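Long-range contacts in LEOA (PDB 4AUR), which is a bacterial dynamin from enterotoxigenic Escherichia coli that probably binds and hydrolyses GTP: residues Leu59-Asp64 with Pro150-His155; Ile141-Asp146 with Thr172-Asn177. One frame throughout, in Å; residues are numbered along the deposited sequence.

Contact 1: Leu59-Asp64 with Pro150-His155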
ATOM      1  N   LEU A  59       8.219   7.616  48.517  1.00 31.26           N
ATOM      2  CA  LEU A  59       7.305   6.805  49.332  1.00 32.57           C
ATOM      3  C   LEU A  59       8.045   5.843  50.253  1.00 33.60           C
ATOM      4  O   LEU A  59       9.089   5.299  49.883  1.00 33.77           O
ATOM      5  CB  LEU A  59       6.385   5.990  48.421  1.00 30.41           C
ATOM      6  CG  LEU A  59       5.555   6.831  47.478  1.00 28.72           C
ATOM      7  CD1 LEU A  59       4.627   5.908  46.725  1.00 29.31           C
ATOM      8  CD2 LEU A  59       4.781   7.860  48.273  1.00 28.29           C
ATOM      9  N   GLY A  60       7.485   5.636  51.442  1.00 34.23           N
ATOM     10  CA  GLY A  60       8.065   4.736  52.420  1.00 36.66           C
ATOM     11  C   GLY A  60       8.035   5.298  53.831  1.00 38.33           C
ATOM     12  O   GLY A  60       7.787   6.479  54.051  1.00 38.79           O
ATOM     13  N   ALA A  61       8.282   4.429  54.798  1.00 39.04           N
ATOM     14  CA  ALA A  61       8.351   4.846  56.177  1.00 39.88           C
ATOM     15  C   ALA A  61       9.662   5.557  56.360  1.00 41.02           C
ATOM     16  O   ALA A  61      10.642   5.183  55.730  1.00 41.90           O
ATOM     17  CB  ALA A  61       8.261   3.649  57.089  1.00 39.86           C
ATOM     18  N   PHE A  62       9.674   6.585  57.206  1.00 45.07           N
ATOM     19  CA  PHE A  62      10.874   7.398  57.405  1.00 48.74           C
ATOM     20  C   PHE A  62      11.958   6.616  58.116  1.00 47.59           C
ATOM     21  O   PHE A  62      13.139   6.787  57.828  1.00 46.19           O
ATOM     22  CB  PHE A  62      10.539   8.678  58.166  1.00 53.59           C
ATOM     23  CG  PHE A  62       9.781   9.676  57.336  1.00 56.81           C
ATOM     24  CD1 PHE A  62      10.455  10.535  56.475  1.00 57.10           C
ATOM     25  CD2 PHE A  62       8.396   9.737  57.392  1.00 57.00           C
ATOM     26  CE1 PHE A  62       9.758  11.441  55.696  1.00 58.31           C
ATOM     27  CE2 PHE A  62       7.695  10.642  56.608  1.00 57.09           C
ATOM     28  CZ  PHE A  62       8.377  11.491  55.757  1.00 57.28           C
ATOM     29  N   SER A  63      11.529   5.736  59.017  1.00 49.91           N
ATOM     30  CA  SER A  63      12.416   4.828  59.741  1.00 51.20           C
ATOM     31  C   SER A  63      13.169   3.875  58.819  1.00 50.26           C
ATOM     32  O   SER A  63      14.219   3.367  59.203  1.00 54.84           O
ATOM     33  CB  SER A  63      11.622   4.014  60.764  1.00 53.19           C
ATOM     34  OG  SER A  63      10.489   3.412  60.161  1.00 52.94           O
ATOM     35  N   ASP A  64      12.649   3.634  57.615  1.00 46.42           N
ATOM     36  CA  ASP A  64      13.385   2.886  56.610  1.00 44.08           C
ATOM     37  C   ASP A  64      14.376   3.780  55.841  1.00 41.69           C
ATOM     38  O   ASP A  64      14.975   3.362  54.853  1.00 42.02           O
ATOM     39  CB  ASP A  64      12.426   2.141  55.675  1.00 44.97           C
ATOM     40  CG  ASP A  64      11.631   1.041  56.396  1.00 47.75           C
ATOM     41  OD1 ASP A  64      11.783   0.902  57.627  1.00 47.94           O
ATOM     42  OD2 ASP A  64      10.851   0.306  55.737  1.00 49.66           O
ATOM     43  N   PRO A 150      11.968  -6.402  54.514  1.00 42.50           N
ATOM     44  CA  PRO A 150      11.453  -5.533  53.445  1.00 41.60           C
ATOM     45  C   PRO A 150       9.931  -5.433  53.365  1.00 41.43           C
ATOM     46  O   PRO A 150       9.250  -6.440  53.189  1.00 42.22           O
ATOM     47  CB  PRO A 150      12.019  -6.169  52.168  1.00 40.26           C
ATOM     48  CG  PRO A 150      12.446  -7.536  52.561  1.00 41.14           C
ATOM     49  CD  PRO A 150      12.910  -7.395  53.973  1.00 41.82           C
ATOM     50  N   LEU A 151       9.432  -4.209  53.523  1.00 39.38           N
ATOM     51  CA  LEU A 151       8.033  -3.850  53.335  1.00 38.08           C
ATOM     52  C   LEU A 151       7.297  -4.053  54.623  1.00 37.29           C
ATOM     53  O   LEU A 151       7.058  -5.170  55.017  1.00 38.32           O
ATOM     54  CB  LEU A 151       7.354  -4.631  52.193  1.00 38.53           C
ATOM     55  CG  LEU A 151       5.945  -4.145  51.818  1.00 36.88           C
ATOM     56  CD1 LEU A 151       5.987  -2.706  51.362  1.00 36.75           C
ATOM     57  CD2 LEU A 151       5.307  -5.008  50.753  1.00 36.62           C
ATOM     58  N   LYS A 152       6.923  -2.956  55.264  1.00 41.52           N
ATOM     59  CA  LYS A 152       6.228  -3.016  56.536  1.00 45.05           C
ATOM     60  C   LYS A 152       4.887  -3.710  56.420  1.00 48.03           C
ATOM     61  O   LYS A 152       4.240  -3.670  55.380  1.00 49.22           O
ATOM     62  CB  LYS A 152       6.074  -1.623  57.137  1.00 46.66           C
ATOM     63  CG  LYS A 152       7.406  -1.075  57.634  1.00 50.62           C
ATOM     64  CD  LYS A 152       7.265   0.293  58.292  1.00 54.07           C
ATOM     65  CE  LYS A 152       8.555   0.724  58.997  1.00 56.09           C
ATOM     66  NZ  LYS A 152       8.654   0.281  60.415  1.00 54.25           N
ATOM     67  N   GLU A 153       4.475  -4.347  57.510  1.00 52.96           N
ATOM     68  CA  GLU A 153       3.330  -5.251  57.492  1.00 53.50           C
ATOM     69  C   GLU A 153       2.039  -4.540  57.117  1.00 49.85           C
ATOM     70  O   GLU A 153       1.144  -5.143  56.541  1.00 51.38           O
ATOM     71  CB  GLU A 153       3.176  -5.940  58.858  1.00 59.30           C
ATOM     72  CG  GLU A 153       4.150  -7.095  59.118  1.00 62.07           C
ATOM     73  CD  GLU A 153       5.582  -6.666  59.441  1.00 63.25           C
ATOM     74  OE1 GLU A 153       5.825  -5.465  59.732  1.00 64.80           O
ATOM     75  OE2 GLU A 153       6.471  -7.551  59.406  1.00 61.54           O
ATOM     76  N   SER A 154       1.970  -3.250  57.425  1.00 48.06           N
ATOM     77  CA  SER A 154       0.757  -2.441  57.252  1.00 48.46           C
ATOM     78  C   SER A 154       0.550  -1.856  55.844  1.00 45.19           C
ATOM     79  O   SER A 154      -0.477  -1.244  55.561  1.00 43.75           O
ATOM     80  CB  SER A 154       0.808  -1.286  58.266  1.00 51.82           C
ATOM     81  OG  SER A 154       2.094  -0.662  58.263  1.00 48.87           O
ATOM     82  N   HIS A 155       1.520  -2.051  54.963  1.00 44.29           N
ATOM     83  CA  HIS A 155       1.564  -1.328  53.699  1.00 41.16           C
ATOM     84  C   HIS A 155       0.885  -2.021  52.538  1.00 38.14           C
ATOM     85  O   HIS A 155       0.879  -1.490  51.453  1.00 38.20           O
ATOM     86  CB  HIS A 155       3.023  -1.052  53.330  1.00 42.30           C
ATOM     87  CG  HIS A 155       3.633   0.069  54.102  1.00 42.39           C
ATOM     88  ND1 HIS A 155       4.763   0.734  53.680  1.00 46.10           N
ATOM     89  CD2 HIS A 155       3.250   0.670  55.253  1.00 43.69           C
ATOM     90  CE1 HIS A 155       5.056   1.690  54.544  1.00 46.46           C
ATOM     91  NE2 HIS A 155       4.156   1.668  55.511  1.00 43.79           N
TER
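K152 reaches out from the loop after strand 140-146 and lays its aliphatic chain against A61, S63 and D64. The close part of the contact is at CE. CE of K152 lies 3.5 Å from CB of A61, and CD of K152 also touches this methyl group. OG of S63 comes equally near, 3.5 Å from CE of K152. The D64 and K152 side chains run past one another, heading opposite ways, and OD1 of D64 ends 3.5 Å from CE of K152. Within its own segment, CB of K152 sits over the centre of one face of the H155 ring, 4.0 Å above its plane. The edge of the same ring turns to A61, with CE1 of H155 4.2 Å from N of A61. F113 meets the H155 ring from outside the two segments.

The amino end of K152 is looser, next to the exposed S63. The lysine chain bends at its last torsion (chi4 -89°), which swings NZ off the line of the chain. NZ of K152 stands 3.6 Å from OG of S63 and 4.2 Å from OD1 of D64. The latter pair is too far apart for a salt bridge.

Segment 59-64 runs from strand 54-60 into the first part of a probable P-loop (Walker A). Here the lysine works mainly through its carbons. Its charge may still ease the like charges of D64 and D146, which lie close together.

Contact 2: Ile141-Asp146 with Thr172-Asn177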
ATOM      1  N   ILE A 141       9.007   7.137  41.000  1.00 24.66           N
ATOM      2  CA  ILE A 141       8.453   6.830  42.311  1.00 24.76           C
ATOM      3  C   ILE A 141       9.429   5.940  43.042  1.00 24.71           C
ATOM      4  O   ILE A 141       9.789   4.895  42.555  1.00 25.05           O
ATOM      5  CB  ILE A 141       7.088   6.130  42.178  1.00 23.61           C
ATOM      6  CG1 ILE A 141       6.120   7.014  41.398  1.00 21.55           C
ATOM      7  CG2 ILE A 141       6.515   5.784  43.547  1.00 24.08           C
ATOM      8  CD1 ILE A 141       4.702   6.513  41.403  1.00 20.98           C
ATOM      9  N   PHE A 142       9.876   6.368  44.206  1.00 28.24           N
ATOM     10  CA  PHE A 142      10.791   5.556  45.008  1.00 30.82           C
ATOM     11  C   PHE A 142      10.025   5.061  46.183  1.00 28.92           C
ATOM     12  O   PHE A 142       9.587   5.841  46.999  1.00 30.04           O
ATOM     13  CB  PHE A 142      11.974   6.360  45.546  1.00 32.77           C
ATOM     14  CG  PHE A 142      12.896   6.906  44.491  1.00 35.34           C
ATOM     15  CD1 PHE A 142      12.994   6.325  43.234  1.00 35.75           C
ATOM     16  CD2 PHE A 142      13.719   7.995  44.791  1.00 37.51           C
ATOM     17  CE1 PHE A 142      13.876   6.839  42.290  1.00 37.02           C
ATOM     18  CE2 PHE A 142      14.601   8.504  43.854  1.00 36.61           C
ATOM     19  CZ  PHE A 142      14.671   7.933  42.603  1.00 36.47           C
ATOM     20  N   TYR A 143       9.850   3.763  46.260  1.00 30.34           N
ATOM     21  CA  TYR A 143       9.263   3.169  47.441  1.00 30.46           C
ATOM     22  C   TYR A 143      10.412   2.588  48.237  1.00 30.24           C
ATOM     23  O   TYR A 143      10.976   1.569  47.857  1.00 29.46           O
ATOM     24  CB  TYR A 143       8.254   2.089  47.058  1.00 29.77           C
ATOM     25  CG  TYR A 143       7.218   1.910  48.103  1.00 30.25           C
ATOM     26  CD1 TYR A 143       7.538   1.334  49.322  1.00 30.77           C
ATOM     27  CD2 TYR A 143       5.937   2.368  47.912  1.00 30.40           C
ATOM     28  CE1 TYR A 143       6.606   1.198  50.312  1.00 30.50           C
ATOM     29  CE2 TYR A 143       4.993   2.231  48.897  1.00 32.41           C
ATOM     30  CZ  TYR A 143       5.339   1.639  50.090  1.00 32.07           C
ATOM     31  OH  TYR A 143       4.408   1.504  51.071  1.00 36.65           O
ATOM     32  N   VAL A 144      10.780   3.256  49.324  1.00 32.47           N
ATOM     33  CA  VAL A 144      11.958   2.868  50.091  1.00 34.13           C
ATOM     34  C   VAL A 144      11.551   1.979  51.240  1.00 36.82           C
ATOM     35  O   VAL A 144      10.710   2.370  52.067  1.00 40.62           O
ATOM     36  CB  VAL A 144      12.690   4.082  50.660  1.00 34.47           C
ATOM     37  CG1 VAL A 144      13.806   3.633  51.582  1.00 35.34           C
ATOM     38  CG2 VAL A 144      13.249   4.941  49.543  1.00 33.87           C
ATOM     39  N   VAL A 145      12.170   0.798  51.295  1.00 39.44           N
ATOM     40  CA  VAL A 145      11.885  -0.218  52.328  1.00 39.54           C
ATOM     41  C   VAL A 145      13.158  -0.626  53.104  1.00 40.99           C
ATOM     42  O   VAL A 145      14.219  -0.010  52.933  1.00 40.18           O
ATOM     43  CB  VAL A 145      11.196  -1.453  51.718  1.00 37.32           C
ATOM     44  CG1 VAL A 145       9.916  -1.036  51.019  1.00 37.63           C
ATOM     45  CG2 VAL A 145      12.120  -2.184  50.766  1.00 37.02           C
ATOM     46  N   ASP A 146      13.027  -1.642  53.969  1.00 42.69           N
ATOM     47  CA  ASP A 146      14.094  -2.058  54.872  1.00 41.37           C
ATOM     48  C   ASP A 146      14.749  -3.294  54.347  1.00 39.22           C
ATOM     49  O   ASP A 146      14.125  -4.124  53.698  1.00 39.20           O
ATOM     50  CB  ASP A 146      13.562  -2.316  56.300  1.00 45.57           C
ATOM     51  CG  ASP A 146      14.644  -2.111  57.392  1.00 47.31           C
ATOM     52  OD1 ASP A 146      15.537  -2.977  57.528  1.00 48.44           O
ATOM     53  OD2 ASP A 146      14.593  -1.081  58.120  1.00 48.15           O
ATOM     54  N   THR A 172       7.968   2.884  39.047  1.00 28.66           N
ATOM     55  CA  THR A 172       8.296   2.759  40.460  1.00 26.67           C
ATOM     56  C   THR A 172       9.511   1.875  40.699  1.00 27.17           C
ATOM     57  O   THR A 172       9.558   0.746  40.212  1.00 29.21           O
ATOM     58  CB  THR A 172       7.134   2.136  41.190  1.00 25.63           C
ATOM     59  OG1 THR A 172       6.037   3.038  41.144  1.00 24.88           O
ATOM     60  CG2 THR A 172       7.490   1.852  42.626  1.00 25.98           C
ATOM     61  N   ILE A 173      10.481   2.396  41.448  1.00 26.43           N
ATOM     62  CA  ILE A 173      11.611   1.606  41.930  1.00 27.22           C
ATOM     63  C   ILE A 173      11.457   1.341  43.416  1.00 27.45           C
ATOM     64  O   ILE A 173      11.446   2.287  44.233  1.00 26.35           O
ATOM     65  CB  ILE A 173      12.960   2.333  41.785  1.00 26.65           C
ATOM     66  CG1 ILE A 173      13.289   2.598  40.326  1.00 28.01           C
ATOM     67  CG2 ILE A 173      14.069   1.474  42.345  1.00 26.17           C
ATOM     68  CD1 ILE A 173      14.166   3.812  40.138  1.00 28.91           C
ATOM     69  N   PHE A 174      11.344   0.064  43.766  1.00 26.24           N
ATOM     70  CA  PHE A 174      11.447  -0.328  45.166  1.00 26.70           C
ATOM     71  C   PHE A 174      12.912  -0.392  45.548  1.00 27.17           C
ATOM     72  O   PHE A 174      13.729  -1.031  44.856  1.00 25.95           O
ATOM     73  CB  PHE A 174      10.761  -1.639  45.413  1.00 26.24           C
ATOM     74  CG  PHE A 174       9.300  -1.538  45.263  1.00 26.67           C
ATOM     75  CD1 PHE A 174       8.524  -1.179  46.324  1.00 26.82           C
ATOM     76  CD2 PHE A 174       8.706  -1.749  44.036  1.00 27.44           C
ATOM     77  CE1 PHE A 174       7.164  -1.039  46.178  1.00 27.73           C
ATOM     78  CE2 PHE A 174       7.350  -1.617  43.877  1.00 27.70           C
ATOM     79  CZ  PHE A 174       6.578  -1.255  44.956  1.00 28.11           C
ATOM     80  N   VAL A 175      13.229   0.289  46.641  1.00 26.06           N
ATOM     81  CA  VAL A 175      14.592   0.565  46.986  1.00 27.54           C
ATOM     82  C   VAL A 175      14.842  -0.083  48.313  1.00 29.27           C
ATOM     83  O   VAL A 175      14.410   0.430  49.352  1.00 29.19           O
ATOM     84  CB  VAL A 175      14.818   2.071  47.069  1.00 27.94           C
ATOM     85  CG1 VAL A 175      16.193   2.385  47.628  1.00 28.11           C
ATOM     86  CG2 VAL A 175      14.658   2.660  45.682  1.00 27.84           C
ATOM     87  N   ILE A 176      15.508  -1.240  48.276  1.00 31.59           N
ATOM     88  CA  ILE A 176      15.794  -1.966  49.495  1.00 31.49           C
ATOM     89  C   ILE A 176      17.037  -1.336  50.061  1.00 31.40           C
ATOM     90  O   ILE A 176      18.119  -1.479  49.494  1.00 28.84           O
ATOM     91  CB  ILE A 176      15.973  -3.461  49.305  1.00 31.92           C
ATOM     92  CG1 ILE A 176      14.739  -4.066  48.646  1.00 31.62           C
ATOM     93  CG2 ILE A 176      16.145  -4.085  50.665  1.00 34.36           C
ATOM     94  CD1 ILE A 176      14.904  -5.504  48.174  1.00 31.42           C
ATOM     95  N   ASN A 177      16.819  -0.603  51.160  1.00 33.87           N
ATOM     96  CA  ASN A 177      17.804   0.253  51.807  1.00 33.89           C
ATOM     97  C   ASN A 177      18.350  -0.340  53.108  1.00 35.85           C
ATOM     98  O   ASN A 177      17.691  -1.127  53.776  1.00 37.17           O
ATOM     99  CB  ASN A 177      17.180   1.601  52.131  1.00 31.32           C
ATOM    100  CG  ASN A 177      18.208   2.615  52.553  1.00 29.96           C
ATOM    101  OD1 ASN A 177      19.347   2.541  52.123  1.00 30.02           O
ATOM    102  ND2 ASN A 177      17.828   3.550  53.404  1.00 29.76           N
TER
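Strands 141-146 and 172-177 pair in parallel, I141 beside T172 through to D146 beside N177. Five backbone hydrogen bonds join them. The first, N of I173 to O of I141, is 2.8 Å and runs nearly straight on from the carbonyl. The last, N of N177 to O of V145, is longer at 3.2 Å, and its donor stands above the carbonyl plane.

Apolar contacts line both faces. On one, CB of Y143 meets CD1 of F174 at 3.4 Å. The two rings lie obliquely, their planes 36° apart. CG2 of V145 touches CG1 of I176 there too. On the other face, CD1 of I173 meets the edge of the F142 ring at CE1, 3.7 Å away. Helix 250-273 packs on I173 and V175.

Polar side chains bond elsewhere. OG1 of T172 bonds O of K168, and OD1 of D146 bonds OG1 of T148. OD1 of N177 takes N of S227, and ND2 of N177 gives to O of D64.

This is the parallel pair of a beta-alpha-beta unit with helix 156-165. Its side chains are mostly apolar, but polar at D146 and N177, beside the probable P-loop. N177 and K178 open an Asn-Lys-Met-Asp sequence, consistent with the N/TKxD guanine-specificity motif of GTPases.

How the contacts relate
Both contacts belong to one sheet, in which strands 54-60 and 140-146 are neighbours, and their centres lie about 9 Å apart. Contact 2 is core, with eleven of its twelve touching residues buried. Contact 1 is also mostly buried but reaches the surface at S63. It joins two loops that follow adjacent strands, whereas contact 2 joins the strands themselves. Regular backbone bonding therefore dominates contact 2, while contact 1 rests on side-chain packing and nearby charges. L59 bridges them, with probable hydrogen bonds from its N to O of F142 and between its O and N of V144. ND1 of H155 also approaches OH of Y143.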